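Local coordinates for sterol regulatory element-binding protein cleavage-activating protein (Schizosaccharomyces pombe, PDB 4YHC) that serves as the escort required for Sre1 processing when sterol and oxygen levels are low, the piece crystallised being its WD40 domain, at residues A[171-176]-A[192-197]; A[175-180]-A[225-230]. The protein carries 9 engineered substitutions. All coordinates share one frame; numbering follows the deposited sequence.

Interaction 1 of 2, residues A[171-176]-A[192-197]; sequences LSSPII and LTESGE
The pyrrolidine ring of Pro174 meets one face of the Glu194 carboxylate: ring atom CG sits almost directly over the carboxylate carbon, Pro174 CG to Glu194 CD being 3.5 Å. CB lies towards OE2 and CD towards OE1; the ring leans in with these three carbons, its N and CA standing farther off the carboxylate plane. An alanine at Pro174 would keep CB beside OE2 but lose CG and CD, and the carboxylate, deprived of most of this cover, would probably be freer to turn. Ile176 CG1 lies against Glu194 CG at 4.0 Å, the two side chains set at a slant.

The backbones join as strands. Glu194 N donates to Pro174 O over 2.9 Å, with 164° at the hydrogen. Ile176 N donates to Leu192 O at 2.8 Å, a more bent bond. Between them Ile175 and Thr193 form an antiparallel non-hydrogen-bonded pair, their CA atoms 4.3 Å apart.

Thr193 packs against Ser173 and Leu171. With OG1 between the backbone N and carbonyl carbon (chi1 54°), CG2 meets Leu171 CD2 at 3.6 Å and Ile175 CG1 at 4.1 Å, while Thr193 CB rests on Ser173 CB at 3.7 Å. Ser173 OG takes a weak bond from Ser195 N.

Gly196 N bonds Thr193 O, and Thr193 N bonds Glu197 O. With Gly196 in the left-handed region, this is a type I turn with a G1 bulge, linking strands 187-193 and 198-204, second and third of one propeller blade in the predicted fourth WD repeat; 171-174 lead in from strand 161-170.

Interaction 2 of 2, residues A[175-180]-A[225-230]; sequences IIKSIS and KDIYGI
The Lys177 and Ile227 side chains lie alongside, running opposite ways, whereas Asp226 meets the lysine at a slant, as Ile179 does Ile227. The strands that carry them, 177-180 and 226-230, run side by side at 6° with axes 7.2 Å apart. By nearest CA atoms Lys177 pairs with Asp226 and Ile179 with Tyr228, although the tyrosine side chain points away. At that spacing the gap is bridged by side chains, meeting each other or the opposite main chain.

The lysine chain leaves with CG anti to its backbone N and bends at chi2 and again at chi4. Its CG lies against Ile227 CG1 at 3.8 Å, and its ammonium reaches the carboxylate, Lys177 NZ to Asp226 OD1 being 3.0 Å. This is a hydrogen-bonded salt bridge made to the syn lone pair of OD1; NZ also makes a weak hydrogen bond to Asn266 OD1. Asp226 OD1 accepts Ile227 N at 2.9 Å from its anti side, 32° out of the carboxylate plane. Two donors thus grip OD1, and Phe268 N bonds OD2, which together hold the carboxylate against rotation and would probably stabilise its negative charge beside the ammonium.

Further along, Ile179 CG1 lies between the backbone N and carbonyl carbon (chi1 59°) and touches Ile227 CD1 at 4.1 Å. Beyond it Ile179 CD1 presses on the main chain at Gly229 N, 3.5 Å away. A side-chain carbon at Gly229 would point toward this methyl and be tight against it.

The two strands belong to successive four-stranded sheets, each the first of its own. Ile179 also packs on Ala190 of strand 187-193 and Leu236 of strand 235-239, Ile227 packs on Leu238, and Ser178 and Ser180 turn the other way, onto Phe124 of strand 121-127.

In the fold
Interactions 1 and 2 lie 11 Å apart, measured between centres, and both start from strand 175-182, sharing Ile175 and Ile176. Interaction 1 works within one sheet, whereas interaction 2 spans to the next; their centres are 22 Å and 12 Å from that of the chain, so the second is the more central. The chain turns a corner at Ile176, and Ile176 and Lys177 both face Leu192 in a classic beta bulge. Leu192 connects the two contacts: its N probably bonds Lys177 O at 2.9 Å, and its CD2 packs on Asp226 N at 3.6 Å. Both contacts fall in the region that, by similarity, interacts with Sre1.

Interaction 1 of 2, residues A[171-176]-A[192-197]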
ATOM      1  N   LEU A 171       2.108 -23.738   6.964  1.00 37.58           N
ATOM      2  CA  LEU A 171       2.459 -23.985   5.594  1.00 36.84           C
ATOM      3  C   LEU A 171       3.719 -24.859   5.569  1.00 38.78           C
ATOM      4  O   LEU A 171       4.537 -24.800   6.466  1.00 39.87           O
ATOM      5  CB  LEU A 171       2.720 -22.654   4.873  1.00 34.47           C
ATOM      6  CG  LEU A 171       1.534 -22.037   4.132  1.00 42.07           C
ATOM      7  CD1 LEU A 171       0.243 -21.983   4.934  1.00 46.65           C
ATOM      8  CD2 LEU A 171       1.916 -20.648   3.648  1.00 35.01           C
ATOM      9  N   SER A 172       3.888 -25.574   4.475  1.00 38.89           N
ATOM     10  CA  SER A 172       4.980 -26.508   4.278  1.00 48.34           C
ATOM     11  C   SER A 172       6.279 -25.837   3.887  1.00 50.62           C
ATOM     12  O   SER A 172       7.288 -26.519   3.758  1.00 50.63           O
ATOM     13  CB  SER A 172       4.611 -27.453   3.137  1.00 60.20           C
ATOM     14  OG  SER A 172       3.294 -27.947   3.335  1.00 69.01           O
ATOM     15  N   SER A 173       6.268 -24.526   3.665  1.00 48.01           N
ATOM     16  CA  SER A 173       7.495 -23.814   3.354  1.00 44.85           C
ATOM     17  C   SER A 173       7.562 -22.407   4.014  1.00 49.54           C
ATOM     18  O   SER A 173       6.555 -21.872   4.462  1.00 44.85           O
ATOM     19  CB  SER A 173       7.596 -23.747   1.829  1.00 42.63           C
ATOM     20  OG  SER A 173       8.711 -22.985   1.395  1.00 44.76           O
ATOM     21  N   PRO A 174       8.752 -21.798   4.075  1.00 48.71           N
ATOM     22  CA  PRO A 174       8.772 -20.430   4.583  1.00 46.81           C
ATOM     23  C   PRO A 174       8.095 -19.417   3.633  1.00 39.13           C
ATOM     24  O   PRO A 174       8.134 -19.556   2.419  1.00 41.99           O
ATOM     25  CB  PRO A 174      10.277 -20.107   4.721  1.00 47.28           C
ATOM     26  CG  PRO A 174      11.006 -21.414   4.539  1.00 40.64           C
ATOM     27  CD  PRO A 174      10.095 -22.225   3.643  1.00 52.74           C
ATOM     28  N   ILE A 175       7.489 -18.404   4.236  1.00 38.89           N
ATOM     29  CA  ILE A 175       6.685 -17.433   3.531  1.00 30.26           C
ATOM     30  C   ILE A 175       7.530 -16.262   3.120  1.00 31.19           C
ATOM     31  O   ILE A 175       8.050 -15.572   3.936  1.00 37.90           O
ATOM     32  CB  ILE A 175       5.490 -17.024   4.410  1.00 33.37           C
ATOM     33  CG1 ILE A 175       4.555 -18.210   4.454  1.00 31.80           C
ATOM     34  CG2 ILE A 175       4.744 -15.789   3.867  1.00 25.61           C
ATOM     35  CD1 ILE A 175       3.359 -18.061   5.362  1.00 32.04           C
ATOM     36  N   ILE A 176       7.640 -16.026   1.833  1.00 35.25           N
ATOM     37  CA  ILE A 176       8.323 -14.829   1.296  1.00 34.72           C
ATOM     38  C   ILE A 176       7.441 -13.555   1.455  1.00 39.45           C
ATOM     39  O   ILE A 176       7.937 -12.477   1.710  1.00 36.78           O
ATOM     40  CB  ILE A 176       8.614 -15.035  -0.218  1.00 40.28           C
ATOM     41  CG1 ILE A 176       9.499 -16.269  -0.459  1.00 38.69           C
ATOM     42  CG2 ILE A 176       9.314 -13.835  -0.826  1.00 41.94           C
ATOM     43  CD1 ILE A 176       9.640 -16.601  -1.936  1.00 37.14           C
ATOM     44  N   LEU A 192       2.942 -16.349  -0.645  1.00 23.72           N
ATOM     45  CA  LEU A 192       3.897 -16.850  -1.620  1.00 25.58           C
ATOM     46  C   LEU A 192       4.977 -17.484  -0.790  1.00 29.18           C
ATOM     47  O   LEU A 192       5.551 -16.816   0.097  1.00 24.10           O
ATOM     48  CB  LEU A 192       4.480 -15.710  -2.463  1.00 26.40           C
ATOM     49  CG  LEU A 192       5.688 -16.081  -3.377  1.00 25.23           C
ATOM     50  CD1 LEU A 192       5.251 -17.147  -4.358  1.00 20.90           C
ATOM     51  CD2 LEU A 192       6.135 -14.845  -4.115  1.00 23.72           C
ATOM     52  N   THR A 193       5.204 -18.790  -0.989  1.00 28.55           N
ATOM     53  CA  THR A 193       6.254 -19.500  -0.219  1.00 29.49           C
ATOM     54  C   THR A 193       7.498 -19.743  -1.064  1.00 31.68           C
ATOM     55  O   THR A 193       7.449 -19.631  -2.281  1.00 29.60           O
ATOM     56  CB  THR A 193       5.777 -20.867   0.276  1.00 28.19           C
ATOM     57  OG1 THR A 193       5.296 -21.586  -0.831  1.00 29.45           O
ATOM     58  CG2 THR A 193       4.624 -20.739   1.230  1.00 28.12           C
ATOM     59  N   GLU A 194       8.604 -20.025  -0.390  1.00 41.31           N
ATOM     60  CA  GLU A 194       9.886 -20.396  -1.056  1.00 50.30           C
ATOM     61  C   GLU A 194       9.796 -21.529  -2.076  1.00 47.53           C
ATOM     62  O   GLU A 194      10.615 -21.604  -2.967  1.00 46.56           O
ATOM     63  CB  GLU A 194      10.959 -20.725  -0.044  1.00 57.15           C
ATOM     64  CG  GLU A 194      11.396 -19.528   0.789  1.00 65.64           C
ATOM     65  CD  GLU A 194      12.510 -19.867   1.776  1.00 78.75           C
ATOM     66  OE1 GLU A 194      13.066 -20.992   1.707  1.00 82.02           O
ATOM     67  OE2 GLU A 194      12.835 -19.003   2.633  1.00 86.55           O
ATOM     68  N   SER A 195       8.783 -22.375  -1.945  1.00 46.88           N
ATOM     69  CA  SER A 195       8.450 -23.394  -2.927  1.00 48.96           C
ATOM     70  C   SER A 195       7.994 -22.869  -4.246  1.00 48.14           C
ATOM     71  O   SER A 195       7.836 -23.653  -5.173  1.00 50.80           O
ATOM     72  CB  SER A 195       7.273 -24.226  -2.412  1.00 56.42           C
ATOM     73  OG  SER A 195       7.258 -24.220  -1.002  1.00 64.47           O
ATOM     74  N   GLY A 196       7.662 -21.581  -4.325  1.00 39.03           N
ATOM     75  CA  GLY A 196       7.075 -21.059  -5.538  1.00 40.01           C
ATOM     76  C   GLY A 196       5.570 -21.185  -5.621  1.00 45.45           C
ATOM     77  O   GLY A 196       4.961 -20.674  -6.565  1.00 47.16           O
ATOM     78  N   GLU A 197       4.946 -21.806  -4.627  1.00 40.43           N
ATOM     79  CA  GLU A 197       3.475 -21.908  -4.604  1.00 41.36           C
ATOM     80  C   GLU A 197       2.844 -20.649  -3.998  1.00 31.83           C
ATOM     81  O   GLU A 197       3.393 -20.015  -3.098  1.00 28.10           O
ATOM     82  CB  GLU A 197       3.047 -23.132  -3.788  1.00 45.56           C
ATOM     83  CG  GLU A 197       3.683 -24.454  -4.242  1.00 61.12           C
ATOM     84  CD  GLU A 197       3.566 -25.594  -3.216  1.00 72.06           C
ATOM     85  OE1 GLU A 197       4.368 -25.686  -2.236  1.00 75.86           O
ATOM     86  OE2 GLU A 197       2.673 -26.426  -3.409  1.00 75.03           O
TER

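Interaction 2 of 2, residues A[175-180]-A[225-230]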
ATOM      1  N   ILE A 175       7.489 -18.404   4.236  1.00 38.89           N
ATOM      2  CA  ILE A 175       6.685 -17.433   3.531  1.00 30.26           C
ATOM      3  C   ILE A 175       7.530 -16.262   3.120  1.00 31.19           C
ATOM      4  O   ILE A 175       8.050 -15.572   3.936  1.00 37.90           O
ATOM      5  CB  ILE A 175       5.490 -17.024   4.410  1.00 33.37           C
ATOM      6  CG1 ILE A 175       4.555 -18.210   4.454  1.00 31.80           C
ATOM      7  CG2 ILE A 175       4.744 -15.789   3.867  1.00 25.61           C
ATOM      8  CD1 ILE A 175       3.359 -18.061   5.362  1.00 32.04           C
ATOM      9  N   ILE A 176       7.640 -16.026   1.833  1.00 35.25           N
ATOM     10  CA  ILE A 176       8.323 -14.829   1.296  1.00 34.72           C
ATOM     11  C   ILE A 176       7.441 -13.555   1.455  1.00 39.45           C
ATOM     12  O   ILE A 176       7.937 -12.477   1.710  1.00 36.78           O
ATOM     13  CB  ILE A 176       8.614 -15.035  -0.218  1.00 40.28           C
ATOM     14  CG1 ILE A 176       9.499 -16.269  -0.459  1.00 38.69           C
ATOM     15  CG2 ILE A 176       9.314 -13.835  -0.826  1.00 41.94           C
ATOM     16  CD1 ILE A 176       9.640 -16.601  -1.936  1.00 37.14           C
ATOM     17  N   LYS A 177       6.126 -13.690   1.305  1.00 30.39           N
ATOM     18  CA  LYS A 177       5.248 -12.527   1.186  1.00 26.87           C
ATOM     19  C   LYS A 177       3.819 -12.977   1.442  1.00 22.05           C
ATOM     20  O   LYS A 177       3.389 -13.986   0.887  1.00 20.88           O
ATOM     21  CB  LYS A 177       5.378 -11.985  -0.238  1.00 24.23           C
ATOM     22  CG  LYS A 177       4.369 -10.953  -0.674  1.00 31.80           C
ATOM     23  CD  LYS A 177       4.581  -9.655   0.055  1.00 30.83           C
ATOM     24  CE  LYS A 177       3.717  -8.554  -0.522  1.00 37.34           C
ATOM     25  NZ  LYS A 177       4.524  -7.703  -1.395  1.00 39.15           N
ATOM     26  N   SER A 178       3.103 -12.260   2.289  1.00 21.44           N
ATOM     27  CA  SER A 178       1.699 -12.557   2.511  1.00 22.55           C
ATOM     28  C   SER A 178       0.926 -11.286   2.316  1.00 23.01           C
ATOM     29  O   SER A 178       1.419 -10.233   2.608  1.00 18.81           O
ATOM     30  CB  SER A 178       1.479 -13.148   3.888  1.00 23.97           C
ATOM     31  OG  SER A 178       1.927 -12.218   4.876  1.00 27.67           O
ATOM     32  N   ILE A 179      -0.298 -11.421   1.821  1.00 23.51           N
ATOM     33  CA  ILE A 179      -1.216 -10.325   1.683  1.00 21.75           C
ATOM     34  C   ILE A 179      -2.627 -10.724   2.047  1.00 25.75           C
ATOM     35  O   ILE A 179      -3.021 -11.937   2.041  1.00 22.27           O
ATOM     36  CB  ILE A 179      -1.283  -9.800   0.257  1.00 25.56           C
ATOM     37  CG1 ILE A 179      -1.718 -10.916  -0.700  1.00 19.34           C
ATOM     38  CG2 ILE A 179       0.052  -9.180  -0.096  1.00 26.54           C
ATOM     39  CD1 ILE A 179      -1.959 -10.468  -2.135  1.00 23.09           C
ATOM     40  N   SER A 180      -3.384  -9.714   2.411  1.00 18.54           N
ATOM     41  CA  SER A 180      -4.817  -9.900   2.717  1.00 20.04           C
ATOM     42  C   SER A 180      -5.653  -9.460   1.542  1.00 27.01           C
ATOM     43  O   SER A 180      -5.348  -8.464   0.913  1.00 24.56           O
ATOM     44  CB  SER A 180      -5.163  -9.144   3.987  1.00 25.85           C
ATOM     45  OG  SER A 180      -5.561  -7.868   3.709  1.00 35.34           O
ATOM     46  N   LYS A 225       8.075 -14.172  -7.943  1.00 22.98           N
ATOM     47  CA  LYS A 225       8.802 -13.059  -7.324  1.00 19.89           C
ATOM     48  C   LYS A 225       7.933 -12.247  -6.346  1.00 24.91           C
ATOM     49  O   LYS A 225       8.469 -11.593  -5.427  1.00 24.94           O
ATOM     50  CB  LYS A 225       9.331 -12.146  -8.424  1.00 21.15           C
ATOM     51  CG  LYS A 225      10.360 -12.775  -9.371  1.00 23.15           C
ATOM     52  CD  LYS A 225      11.596 -13.161  -8.573  1.00 22.25           C
ATOM     53  CE  LYS A 225      12.841 -13.507  -9.411  1.00 24.59           C
ATOM     54  NZ  LYS A 225      13.295 -12.385 -10.241  1.00 21.92           N
ATOM     55  N   ASP A 226       6.612 -12.242  -6.553  1.00 16.27           N
ATOM     56  CA  ASP A 226       5.766 -11.395  -5.705  1.00 15.97           C
ATOM     57  C   ASP A 226       4.292 -11.707  -5.977  1.00 18.37           C
ATOM     58  O   ASP A 226       3.904 -12.305  -6.982  1.00 16.66           O
ATOM     59  CB  ASP A 226       6.016  -9.890  -5.978  1.00 16.45           C
ATOM     60  CG  ASP A 226       5.925  -9.031  -4.697  1.00 25.37           C
ATOM     61  OD1 ASP A 226       5.364  -9.530  -3.663  1.00 21.61           O
ATOM     62  OD2 ASP A 226       6.376  -7.841  -4.739  1.00 27.83           O
ATOM     63  N   ILE A 227       3.493 -11.278  -5.037  1.00 18.16           N
ATOM     64  CA  ILE A 227       2.031 -11.293  -5.173  1.00 17.55           C
ATOM     65  C   ILE A 227       1.479  -9.974  -4.698  1.00 23.40           C
ATOM     66  O   ILE A 227       2.030  -9.347  -3.773  1.00 18.85           O
ATOM     67  CB  ILE A 227       1.373 -12.452  -4.395  1.00 17.78           C
ATOM     68  CG1 ILE A 227       1.697 -12.460  -2.899  1.00 17.65           C
ATOM     69  CG2 ILE A 227       1.761 -13.764  -4.981  1.00 16.06           C
ATOM     70  CD1 ILE A 227       0.968 -13.577  -2.156  1.00 19.71           C
ATOM     71  N   TYR A 228       0.374  -9.520  -5.316  1.00 18.33           N
ATOM     72  CA  TYR A 228      -0.198  -8.229  -4.914  1.00 18.91           C
ATOM     73  C   TYR A 228      -1.689  -8.346  -5.198  1.00 20.03           C
ATOM     74  O   TYR A 228      -2.078  -8.945  -6.202  1.00 20.28           O
ATOM     75  CB  TYR A 228       0.424  -7.046  -5.692  1.00 16.41           C
ATOM     76  CG  TYR A 228       0.009  -5.692  -5.153  1.00 18.55           C
ATOM     77  CD1 TYR A 228      -1.162  -5.085  -5.619  1.00 21.56           C
ATOM     78  CD2 TYR A 228       0.733  -5.036  -4.168  1.00 23.26           C
ATOM     79  CE1 TYR A 228      -1.599  -3.869  -5.118  1.00 21.44           C
ATOM     80  CE2 TYR A 228       0.300  -3.756  -3.694  1.00 18.68           C
ATOM     81  CZ  TYR A 228      -0.874  -3.242  -4.176  1.00 22.94           C
ATOM     82  OH  TYR A 228      -1.390  -2.050  -3.796  1.00 37.49           O
ATOM     83  N   GLY A 229      -2.514  -7.821  -4.325  1.00 15.13           N
ATOM     84  CA  GLY A 229      -3.999  -8.002  -4.467  1.00 19.88           C
ATOM     85  C   GLY A 229      -4.746  -6.699  -4.721  1.00 21.49           C
ATOM     86  O   GLY A 229      -4.307  -5.641  -4.285  1.00 20.86           O
ATOM     87  N   ILE A 230      -5.817  -6.738  -5.491  1.00 17.69           N
ATOM     88  CA  ILE A 230      -6.808  -5.602  -5.525  1.00 20.16           C
ATOM     89  C   ILE A 230      -8.058  -6.247  -4.938  1.00 19.47           C
ATOM     90  O   ILE A 230      -8.780  -7.005  -5.609  1.00 18.56           O
ATOM     91  CB  ILE A 230      -7.110  -5.101  -6.909  1.00 20.54           C
ATOM     92  CG1 ILE A 230      -5.831  -4.878  -7.679  1.00 27.02           C
ATOM     93  CG2 ILE A 230      -8.092  -3.921  -6.939  1.00 15.45           C
ATOM     94  CD1 ILE A 230      -5.346  -3.509  -7.712  1.00 28.62           C
TER